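Local coordinates for capsid protein (Infectious hypodermal and hematopoietic necrosis virus, PDB 3N7X) that forms the icosahedral shell of a shrimp-infecting brevidensovirus, sixty copies assembling into a capsid that also binds metal ions, at residues L158-T164 against N321-H327. Numbering follows the deposited sequence.
Sequences LHNQLST and NKCYIMH
L162 and C323 trade both of their backbone hydrogen bonds, L162 N to C323 O and C323 N to L162 O, each 2.9 Å long. The ladder continues at either end: T164 N bonds to N321 O, and I325 N meets N160 O at 3.0 Å in a nearly straight bond (169°). N160 O is gripped a second time by Q239 NE2. On the face carrying Q161, S163, K322 and Y324, K322 bends at chi2 (-66°), bringing NZ over to S163 OG, 2.8 Å away. A water accepts from both K322 NZ and Q161 NE2. In this parvovirus capsid protein, which has a β-barrel fold, 322-324 pairs antiparallel with 161-164 as the outermost strand, within the chain, of a seven-strand sheet. Q161 runs alongside the Y324 ring, its OE1 3.4 Å from CE1, while the Y324 hydroxyl bonds to Q319. On the other face L162 CB packs on C323 CB, and beyond the strand I325 CD1 lies 4.2 Å from L162 CD1. H327 NE2 makes a weak, bent bond (2.8 Å, 124°) to H159 O and another weak one to D154 OD2. Q310 of a neighbouring subunit bonds through NE2 to I325 O, which Q239 NE2 also holds, and through OE1 to H327 N.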
loop_
_atom_site.group_PDB
_atom_site.type_symbol
_atom_site.label_atom_id
_atom_site.label_comp_id
_atom_site.label_asym_id
_atom_site.label_seq_id
_atom_site.Cartn_x
_atom_site.Cartn_y
_atom_site.Cartn_z
ATOM N N LEU A 158 82.900 9.120 -51.108
ATOM C CA LEU A 158 83.969 8.753 -52.021
ATOM C C LEU A 158 84.849 9.937 -52.416
ATOM O O LEU A 158 86.075 9.857 -52.342
ATOM C CB LEU A 158 83.383 8.145 -53.297
ATOM C CG LEU A 158 82.541 6.870 -53.185
ATOM C CD1 LEU A 158 81.846 6.588 -54.515
ATOM C CD2 LEU A 158 83.430 5.706 -52.787
ATOM N N HIS A 159 84.216 11.036 -52.819
ATOM C CA HIS A 159 84.943 12.205 -53.302
ATOM C C HIS A 159 84.736 13.520 -52.563
ATOM O O HIS A 159 83.695 13.751 -51.949
ATOM C CB HIS A 159 84.580 12.438 -54.766
ATOM C CG HIS A 159 84.552 11.189 -55.591
ATOM N ND1 HIS A 159 85.694 10.500 -55.944
ATOM C CD2 HIS A 159 83.516 10.507 -56.136
ATOM C CE1 HIS A 159 85.362 9.450 -56.674
ATOM N NE2 HIS A 159 84.047 9.431 -56.804
ATOM N N ASN A 160 85.733 14.394 -52.671
ATOM C CA ASN A 160 85.695 15.717 -52.057
ATOM C C ASN A 160 85.636 16.779 -53.152
ATOM O O ASN A 160 84.791 17.676 -53.125
ATOM C CB ASN A 160 86.945 15.942 -51.205
ATOM C CG ASN A 160 87.007 15.019 -50.005
ATOM O OD1 ASN A 160 88.085 14.582 -49.597
ATOM N ND2 ASN A 160 85.848 14.725 -49.423
ATOM N N GLN A 161 86.537 16.666 -54.123
ATOM C CA GLN A 161 86.604 17.632 -55.212
ATOM C C GLN A 161 86.857 16.980 -56.571
ATOM O O GLN A 161 87.732 16.125 -56.714
ATOM C CB GLN A 161 87.709 18.647 -54.926
ATOM C CG GLN A 161 87.798 19.773 -55.944
ATOM C CD GLN A 161 89.020 20.658 -55.736
ATOM O OE1 GLN A 161 89.337 21.050 -54.607
ATOM N NE2 GLN A 161 89.707 20.987 -56.829
ATOM N N LEU A 162 86.100 17.396 -57.577
ATOM C CA LEU A 162 86.264 16.843 -58.911
ATOM C C LEU A 162 86.369 17.960 -59.935
ATOM O O LEU A 162 86.028 19.111 -59.651
ATOM C CB LEU A 162 85.077 15.948 -59.261
ATOM C CG LEU A 162 84.773 14.820 -58.275
ATOM C CD1 LEU A 162 83.481 14.138 -58.693
ATOM C CD2 LEU A 162 85.928 13.822 -58.224
ATOM N N SER A 163 86.847 17.611 -61.125
ATOM C CA SER A 163 86.979 18.572 -62.212
ATOM C C SER A 163 86.063 18.161 -63.345
ATOM O O SER A 163 85.757 16.978 -63.505
ATOM C CB SER A 163 88.415 18.612 -62.744
ATOM O OG SER A 163 89.289 19.234 -61.825
ATOM N N THR A 164 85.616 19.142 -64.119
ATOM C CA THR A 164 84.763 18.873 -65.264
ATOM C C THR A 164 85.656 18.199 -66.305
ATOM O O THR A 164 86.871 18.405 -66.301
ATOM C CB THR A 164 84.218 20.180 -65.840
ATOM O OG1 THR A 164 85.276 21.144 -65.893
ATOM C CG2 THR A 164 83.102 20.725 -64.973
ATOM N N ASN A 321 84.422 25.004 -63.562
ATOM C CA ASN A 321 85.014 23.724 -63.963
ATOM C C ASN A 321 85.340 22.812 -62.792
ATOM O O ASN A 321 86.115 21.859 -62.931
ATOM C CB ASN A 321 86.288 23.948 -64.780
ATOM C CG ASN A 321 87.359 24.710 -64.008
ATOM O OD1 ASN A 321 87.273 24.868 -62.788
ATOM N ND2 ASN A 321 88.379 25.175 -64.720
ATOM N N LYS A 322 84.753 23.111 -61.639
ATOM C CA LYS A 322 84.978 22.309 -60.444
ATOM C C LYS A 322 83.665 21.827 -59.844
ATOM O O LYS A 322 82.605 22.419 -60.059
ATOM C CB LYS A 322 85.738 23.113 -59.388
ATOM C CG LYS A 322 87.139 23.500 -59.785
ATOM C CD LYS A 322 88.035 22.293 -59.934
ATOM C CE LYS A 322 89.399 22.724 -60.446
ATOM N NZ LYS A 322 90.317 21.572 -60.651
ATOM N N CYS A 323 83.757 20.748 -59.081
ATOM C CA CYS A 323 82.604 20.161 -58.426
ATOM C C CYS A 323 82.990 19.822 -56.991
ATOM O O CYS A 323 83.873 18.994 -56.759
ATOM C CB CYS A 323 82.184 18.900 -59.177
ATOM S SG CYS A 323 80.992 17.860 -58.318
ATOM N N TYR A 324 82.342 20.473 -56.030
ATOM C CA TYR A 324 82.630 20.226 -54.620
ATOM C C TYR A 324 81.509 19.438 -53.964
ATOM O O TYR A 324 80.351 19.859 -53.977
ATOM C CB TYR A 324 82.822 21.552 -53.884
ATOM C CG TYR A 324 84.045 22.307 -54.334
ATOM C CD1 TYR A 324 85.292 22.061 -53.756
ATOM C CD2 TYR A 324 83.965 23.249 -55.361
ATOM C CE1 TYR A 324 86.433 22.733 -54.193
ATOM C CE2 TYR A 324 85.096 23.927 -55.806
ATOM C CZ TYR A 324 86.327 23.664 -55.219
ATOM O OH TYR A 324 87.450 24.313 -55.678
ATOM N N ILE A 325 81.856 18.295 -53.383
ATOM C CA ILE A 325 80.867 17.457 -52.727
ATOM C C ILE A 325 80.973 17.573 -51.212
ATOM O O ILE A 325 82.053 17.431 -50.641
ATOM C CB ILE A 325 81.047 15.995 -53.135
ATOM C CG1 ILE A 325 80.964 15.888 -54.656
ATOM C CG2 ILE A 325 79.981 15.134 -52.479
ATOM C CD1 ILE A 325 81.282 14.519 -55.186
ATOM N N MET A 326 79.841 17.834 -50.567
ATOM C CA MET A 326 79.795 17.981 -49.117
ATOM C C MET A 326 79.673 16.647 -48.374
ATOM O O MET A 326 78.915 15.767 -48.777
ATOM C CB MET A 326 78.614 18.867 -48.732
ATOM C CG MET A 326 78.533 19.175 -47.250
ATOM S SD MET A 326 76.932 19.871 -46.787
ATOM C CE MET A 326 77.077 21.541 -47.407
ATOM N N HIS A 327 80.429 16.501 -47.290
ATOM C CA HIS A 327 80.369 15.293 -46.471
ATOM C C HIS A 327 80.524 15.693 -45.013
ATOM O O HIS A 327 81.606 16.111 -44.600
ATOM C CB HIS A 327 81.486 14.313 -46.833
ATOM C CG HIS A 327 81.346 13.710 -48.191
ATOM N ND1 HIS A 327 80.219 13.022 -48.587
ATOM C CD2 HIS A 327 82.191 13.689 -49.250
ATOM C CE1 HIS A 327 80.376 12.604 -49.830
ATOM N NE2 HIS A 327 81.563 12.996 -50.255
HETATM O O HOH W 1 90.127 18.992 -58.892
#